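Local coordinates for protein 2-keto-3-deoxygluconate kinase (Thermotoga maritima, PDB 2AFB) that probably phosphorylates 2-keto-3-deoxygluconate with ATP, acting as a sugar kinase of the pfkB (ribokinase-like) family, at residues A[40-44]-A[75-79]. Residues are numbered along the deposited sequence.
Sequences DVTYG and AAAGH. With NI (nickel (II) ion), chain C.
The extended strand 40-44 crosses the helical turn 75-79 at -72°, axes 8.4 Å apart at closest approach and Y43 CA 5.7 Å from A76 CA. Apolar packing centres on Y43 (chi1 m, chi2 87°), whose ring takes the backbone of A75 and A76 over one face; Y43 CZ lies 3.6 Å from A75 CB and Y43 CD2 3.6 Å from A76 CB. H79, one helical turn after A75 (H79 N donates to A75 O, 2.8 Å), reaches the strand with chi1 t and chi2 73°; Y43 N lies over one face of its ring, and H79 CE1 is 3.4 Å from T42 OG1. Water 1 bridges T42 OG1 (2.9 Å) and H79 NE2, which donates to it (3.1 Å). H79 ND1 binds nickel at 2.1 Å, and F329 stacks on the H79 ring. The contact joins helix 71-82 of the main α/β domain to the small β-sheet that forms the lid in pfkB kinases. There, strand 38-44 pairs antiparallel with strand 22-26, and D40 continues the sheet into a second subunit.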
ATOM      1  N   ASP A  40       6.751  -7.857   0.606  1.00 26.56           N
ATOM      2  CA  ASP A  40       7.300  -7.481  -0.671  1.00 25.80           C
ATOM      3  C   ASP A  40       7.890  -8.726  -1.285  1.00 25.87           C
ATOM      4  O   ASP A  40       8.473  -9.527  -0.590  1.00 25.55           O
ATOM      5  CB  ASP A  40       8.371  -6.421  -0.490  1.00 25.96           C
ATOM      6  CG  ASP A  40       7.793  -5.112   0.051  1.00 31.59           C
ATOM      7  OD1 ASP A  40       6.659  -4.803  -0.346  1.00 31.16           O
ATOM      8  OD2 ASP A  40       8.446  -4.381   0.816  1.00 37.60           O
ATOM      9  N   VAL A  41       7.687  -8.858  -2.586  1.00 25.74           N
ATOM     10  CA  VAL A  41       8.041 -10.019  -3.379  1.00 27.57           C
ATOM     11  C   VAL A  41       9.103  -9.621  -4.383  1.00 27.64           C
ATOM     12  O   VAL A  41       9.004  -8.601  -5.008  1.00 28.39           O
ATOM     13  CB  VAL A  41       6.833 -10.549  -4.197  1.00 27.06           C
ATOM     14  CG1 VAL A  41       7.270 -11.533  -5.273  1.00 30.97           C
ATOM     15  CG2 VAL A  41       5.837 -11.227  -3.262  1.00 29.31           C
ATOM     16  N   THR A  42      10.134 -10.437  -4.465  1.00 28.19           N
ATOM     17  CA  THR A  42      11.107 -10.396  -5.535  1.00 26.74           C
ATOM     18  C   THR A  42      11.764 -11.755  -5.685  1.00 26.49           C
ATOM     19  O   THR A  42      11.433 -12.711  -4.973  1.00 24.96           O
ATOM     20  CB  THR A  42      12.142  -9.239  -5.388  1.00 31.64           C
ATOM     21  OG1 THR A  42      12.790  -9.039  -6.660  1.00 32.73           O
ATOM     22  CG2 THR A  42      13.191  -9.527  -4.285  1.00 30.03           C
ATOM     23  N   TYR A  43      12.658 -11.890  -6.656  1.00 29.77           N
ATOM     24  CA  TYR A  43      13.283 -13.174  -6.907  1.00 26.89           C
ATOM     25  C   TYR A  43      14.782 -12.936  -6.979  1.00 26.49           C
ATOM     26  O   TYR A  43      15.222 -12.007  -7.640  1.00 30.63           O
ATOM     27  CB  TYR A  43      12.704 -13.830  -8.191  1.00 24.55           C
ATOM     28  CG  TYR A  43      11.230 -14.135  -8.044  1.00 22.33           C
ATOM     29  CD1 TYR A  43      10.277 -13.188  -8.348  1.00 27.49           C
ATOM     30  CD2 TYR A  43      10.792 -15.378  -7.576  1.00 22.79           C
ATOM     31  CE1 TYR A  43       8.933 -13.447  -8.145  1.00 30.86           C
ATOM     32  CE2 TYR A  43       9.477 -15.646  -7.398  1.00 29.89           C
ATOM     33  CZ  TYR A  43       8.545 -14.679  -7.655  1.00 26.21           C
ATOM     34  OH  TYR A  43       7.215 -14.967  -7.470  1.00 28.89           O
ATOM     35  N   GLY A  44      15.577 -13.755  -6.305  1.00 26.99           N
ATOM     36  CA  GLY A  44      17.027 -13.654  -6.496  1.00 30.13           C
ATOM     37  C   GLY A  44      17.853 -14.793  -5.989  1.00 27.30           C
ATOM     38  O   GLY A  44      17.321 -15.755  -5.474  1.00 29.33           O
ATOM     39  N   ALA A  75       7.050 -16.871 -12.439  1.00 22.99           N
ATOM     40  CA  ALA A  75       7.330 -15.492 -12.021  1.00 23.00           C
ATOM     41  C   ALA A  75       8.846 -15.257 -11.938  1.00 24.69           C
ATOM     42  O   ALA A  75       9.342 -14.245 -12.361  1.00 25.70           O
ATOM     43  CB  ALA A  75       6.683 -15.256 -10.673  1.00 21.89           C
ATOM     44  N   ALA A  76       9.577 -16.204 -11.356  1.00 24.81           N
ATOM     45  CA  ALA A  76      11.041 -16.106 -11.242  1.00 26.44           C
ATOM     46  C   ALA A  76      11.697 -15.981 -12.606  1.00 25.67           C
ATOM     47  O   ALA A  76      12.579 -15.124 -12.831  1.00 25.82           O
ATOM     48  CB  ALA A  76      11.591 -17.310 -10.493  1.00 25.76           C
ATOM     49  N   ALA A  77      11.222 -16.809 -13.534  1.00 27.78           N
ATOM     50  CA  ALA A  77      11.684 -16.791 -14.914  1.00 26.26           C
ATOM     51  C   ALA A  77      11.326 -15.472 -15.605  1.00 28.00           C
ATOM     52  O   ALA A  77      12.099 -14.913 -16.389  1.00 24.39           O
ATOM     53  CB  ALA A  77      11.063 -17.940 -15.664  1.00 27.17           C
ATOM     54  N   GLY A  78      10.136 -14.973 -15.332  1.00 26.62           N
ATOM     55  CA  GLY A  78       9.725 -13.750 -15.963  1.00 24.66           C
ATOM     56  C   GLY A  78      10.479 -12.562 -15.367  1.00 23.59           C
ATOM     57  O   GLY A  78      10.782 -11.644 -16.085  1.00 25.13           O
ATOM     58  N   HIS A  79      10.846 -12.636 -14.091  1.00 21.29           N
ATOM     59  CA  HIS A  79      11.674 -11.606 -13.441  1.00 25.72           C
ATOM     60  C   HIS A  79      13.060 -11.547 -14.038  1.00 25.43           C
ATOM     61  O   HIS A  79      13.589 -10.450 -14.315  1.00 24.02           O
ATOM     62  CB  HIS A  79      11.721 -11.888 -11.944  1.00 25.08           C
ATOM     63  CG  HIS A  79      12.530 -10.928 -11.133  1.00 25.87           C
ATOM     64  ND1 HIS A  79      12.124  -9.644 -10.851  1.00 22.68           N
ATOM     65  CD2 HIS A  79      13.693 -11.100 -10.468  1.00 26.63           C
ATOM     66  CE1 HIS A  79      13.010  -9.047 -10.082  1.00 21.49           C
ATOM     67  NE2 HIS A  79      13.973  -9.914  -9.826  1.00 31.78           N
TER
HETATM   68 NI    NI C 340      10.180  -8.803 -10.851  1.00 32.24          NI
HETATM   69  O   HOH W   1      15.575  -9.020  -7.318  1.00 28.76           O
HETATM   70  O   HOH W   2       9.073  -9.218 -12.756  1.00  9.71           O
HETATM   71  O   HOH W   3       9.032  -9.723  -9.039  1.00 19.26           O